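Local coordinates for DUF3863 domain-containing protein (Parabacteroides distasonis, PDB 3LM3) that is of unknown function but is probably a glycoside hydrolase or deacetylase, at residues Glu275-Phe279 with Asn340-Val344. Numbering follows the deposited sequence. Where two conformers were deposited one is given.
Sequences ELNGF and NYRFV
Asn277 and Arg342 join the C-terminal end of helix 255-277 to strand 341-346, an outermost strand of the four-stranded antiparallel sheet, and show how one side-chain amide can mimic a neighbouring strand. Its OD1 accepts the backbone N of Arg342 through a lone pair in a nearly straight bond (2.9 Å, 168°), while ND2 donates to the carbonyl O of the same residue, also at 2.9 Å but more bent. The strand edge that Arg342 turns to the helix is thus read by a single amide. With CG anti to its own carbonyl carbon (chi1 -60°), Asn277 turns this amide to the strand edge, and ND2 ends 3.4 Å from CE1 of Phe343. Were the side chain cut back to an alanine, the N-H and C=O of Arg342 would probably lose these two mates, and the helix end its direct grip on the strand edge.

Arg342 answers in kind: its chain, bent at chi3, brings NH2 to the carbonyl O of Leu276 (3.0 Å), and CD2 of Leu276 covers one guanidinium face. Further out, Phe279 touches Tyr341, whose hydroxyl is hydrogen-bonded to Pro191 and Trp329; Tyr190 packs against the rings of Phe279, Tyr341 and Phe343. On the opposite edge of the strand, Tyr341 and Phe343 pair with strand 357-363. A water completes the junction, accepting from NE of Arg342 at 2.8 Å and lying 2.7 Å from the carbonyl O of Asn340.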
ATOM      1  N   GLU A 275       7.101  17.054  -7.924  1.00  8.20           N
ATOM      2  CA  GLU A 275       6.805  18.339  -8.566  0.50 10.69           C
ATOM      3  C   GLU A 275       5.311  18.618  -8.624  1.00 10.84           C
ATOM      4  O   GLU A 275       4.876  19.758  -8.400  1.00 12.69           O
ATOM      5  CB  GLU A 275       7.384  18.407  -9.977  0.50 10.73           C
ATOM      6  CG  GLU A 275       8.861  18.689 -10.035  0.50 15.50           C
ATOM      7  CD  GLU A 275       9.303  19.112 -11.431  0.50 22.39           C
ATOM      8  OE1 GLU A 275       8.879  18.467 -12.420  0.50 24.31           O
ATOM      9  OE2 GLU A 275      10.066  20.092 -11.540  0.50 31.28           O
ATOM     10  N   LEU A 276       4.516  17.589  -8.924  1.00  9.63           N
ATOM     11  CA  LEU A 276       3.073  17.761  -9.044  1.00  8.51           C
ATOM     12  C   LEU A 276       2.359  17.887  -7.699  1.00  8.95           C
ATOM     13  O   LEU A 276       1.352  18.592  -7.598  1.00 10.49           O
ATOM     14  CB  LEU A 276       2.474  16.591  -9.825  1.00  8.71           C
ATOM     15  CG  LEU A 276       2.853  16.486 -11.304  1.00  9.07           C
ATOM     16  CD1 LEU A 276       2.520  15.113 -11.887  1.00 12.49           C
ATOM     17  CD2 LEU A 276       2.213  17.603 -12.127  1.00 13.17           C
ATOM     18  N   ASN A 277       2.849  17.144  -6.719  1.00  8.09           N
ATOM     19  CA  ASN A 277       2.090  16.946  -5.466  1.00  8.12           C
ATOM     20  C   ASN A 277       2.682  17.620  -4.247  1.00  8.63           C
ATOM     21  O   ASN A 277       2.037  17.676  -3.209  1.00 10.73           O
ATOM     22  CB  ASN A 277       1.923  15.448  -5.211  1.00  8.42           C
ATOM     23  CG  ASN A 277       1.179  14.774  -6.348  1.00  8.48           C
ATOM     24  OD1 ASN A 277       0.183  15.345  -6.833  1.00  8.84           O
ATOM     25  ND2 ASN A 277       1.673  13.606  -6.815  1.00  6.89           N
ATOM     26  N   GLY A 278       3.934  18.028  -4.339  1.00  7.18           N
ATOM     27  CA  GLY A 278       4.602  18.696  -3.243  1.00  8.03           C
ATOM     28  C   GLY A 278       5.391  17.784  -2.322  1.00 10.46           C
ATOM     29  O   GLY A 278       6.153  18.257  -1.483  1.00 13.18           O
ATOM     30  N   PHE A 279       5.194  16.475  -2.440  1.00  8.36           N
ATOM     31  CA  PHE A 279       5.995  15.491  -1.711  1.00  8.27           C
ATOM     32  C   PHE A 279       5.969  14.233  -2.573  1.00  7.92           C
ATOM     33  O   PHE A 279       5.149  14.134  -3.510  1.00  7.66           O
ATOM     34  CB  PHE A 279       5.448  15.168  -0.309  1.00  9.92           C
ATOM     35  CG  PHE A 279       4.101  14.478  -0.291  1.00  7.68           C
ATOM     36  CD1 PHE A 279       2.926  15.208  -0.301  1.00  7.02           C
ATOM     37  CD2 PHE A 279       4.022  13.104  -0.218  1.00  7.79           C
ATOM     38  CE1 PHE A 279       1.675  14.568  -0.271  1.00 10.61           C
ATOM     39  CE2 PHE A 279       2.792  12.465  -0.199  1.00  8.21           C
ATOM     40  CZ  PHE A 279       1.622  13.198  -0.219  1.00  9.26           C
ATOM     41  N   ASN A 340      -4.916  17.088  -3.691  1.00  9.25           N
ATOM     42  CA  ASN A 340      -5.329  16.893  -5.062  1.00  9.95           C
ATOM     43  C   ASN A 340      -4.099  16.303  -5.734  1.00 10.27           C
ATOM     44  O   ASN A 340      -3.105  16.995  -5.891  1.00 12.68           O
ATOM     45  CB  ASN A 340      -5.762  18.234  -5.682  1.00 10.06           C
ATOM     46  CG  ASN A 340      -6.337  18.095  -7.063  1.00 13.23           C
ATOM     47  OD1 ASN A 340      -6.008  17.194  -7.799  1.00 14.27           O
ATOM     48  ND2 ASN A 340      -7.236  19.023  -7.414  1.00 21.43           N
ATOM     49  N   TYR A 341      -4.126  15.006  -6.031  1.00  7.23           N
ATOM     50  CA  TYR A 341      -2.942  14.299  -6.505  1.00  7.13           C
ATOM     51  C   TYR A 341      -2.963  14.057  -8.008  1.00  8.34           C
ATOM     52  O   TYR A 341      -4.016  13.767  -8.600  1.00  9.30           O
ATOM     53  CB  TYR A 341      -2.797  12.959  -5.823  1.00  7.95           C
ATOM     54  CG  TYR A 341      -2.839  12.988  -4.320  1.00  7.82           C
ATOM     55  CD1 TYR A 341      -1.945  13.760  -3.573  1.00  6.84           C
ATOM     56  CD2 TYR A 341      -3.751  12.205  -3.623  1.00  7.63           C
ATOM     57  CE1 TYR A 341      -1.957  13.753  -2.183  1.00  7.13           C
ATOM     58  CE2 TYR A 341      -3.781  12.183  -2.231  1.00  7.42           C
ATOM     59  CZ  TYR A 341      -2.887  12.970  -1.521  1.00  8.32           C
ATOM     60  OH  TYR A 341      -2.875  12.924  -0.136  1.00  6.88           O
ATOM     61  N   ARG A 342      -1.798  14.218  -8.610  1.00  7.85           N
ATOM     62  CA  ARG A 342      -1.592  13.969 -10.030  1.00  8.33           C
ATOM     63  C   ARG A 342      -0.320  13.158 -10.213  1.00  7.81           C
ATOM     64  O   ARG A 342       0.666  13.374  -9.494  1.00  8.33           O
ATOM     65  CB  ARG A 342      -1.446  15.280 -10.792  1.00  9.03           C
ATOM     66  CG  ARG A 342      -2.720  16.092 -10.812  1.00 10.48           C
ATOM     67  CD  ARG A 342      -2.505  17.467 -11.407  1.00 12.63           C
ATOM     68  NE  ARG A 342      -1.575  18.200 -10.572  1.00 12.58           N
ATOM     69  CZ  ARG A 342      -0.841  19.248 -10.929  1.00 21.06           C
ATOM     70  NH1 ARG A 342      -0.915  19.754 -12.165  1.00 20.87           N
ATOM     71  NH2 ARG A 342      -0.033  19.810 -10.026  1.00 16.83           N
ATOM     72  N   PHE A 343      -0.370  12.233 -11.175  1.00  8.32           N
ATOM     73  CA  PHE A 343       0.783  11.469 -11.611  1.00  8.07           C
ATOM     74  C   PHE A 343       0.816  11.364 -13.113  1.00  7.46           C
ATOM     75  O   PHE A 343      -0.240  11.321 -13.744  1.00  7.60           O
ATOM     76  CB  PHE A 343       0.770  10.053 -11.014  1.00  7.33           C
ATOM     77  CG  PHE A 343       0.731  10.046  -9.524  1.00  8.11           C
ATOM     78  CD1 PHE A 343       1.886  10.234  -8.788  1.00  7.29           C
ATOM     79  CD2 PHE A 343      -0.463   9.881  -8.848  1.00  9.57           C
ATOM     80  CE1 PHE A 343       1.834  10.303  -7.403  1.00  7.08           C
ATOM     81  CE2 PHE A 343      -0.503   9.930  -7.436  1.00  8.19           C
ATOM     82  CZ  PHE A 343       0.652  10.127  -6.729  1.00  7.59           C
ATOM     83  N   VAL A 344       2.022  11.304 -13.657  1.00  7.53           N
ATOM     84  CA  VAL A 344       2.252  11.039 -15.082  0.50  7.48           C
ATOM     85  C   VAL A 344       3.335   9.977 -15.189  1.00  9.11           C
ATOM     86  O   VAL A 344       4.364  10.071 -14.498  1.00  9.70           O
ATOM     87  CB  VAL A 344       2.695  12.303 -15.834  0.50  8.49           C
ATOM     88  CG1 VAL A 344       3.076  11.965 -17.285  0.50  8.84           C
ATOM     89  CG2 VAL A 344       1.616  13.377 -15.770  0.50  5.83           C
TER
HETATM   90  O   HOH W   1      -1.350  17.665  -7.783  1.00 12.29           O
HETATM   91  O   HOH W   2      -0.869  19.342  -5.587  1.00 27.84           O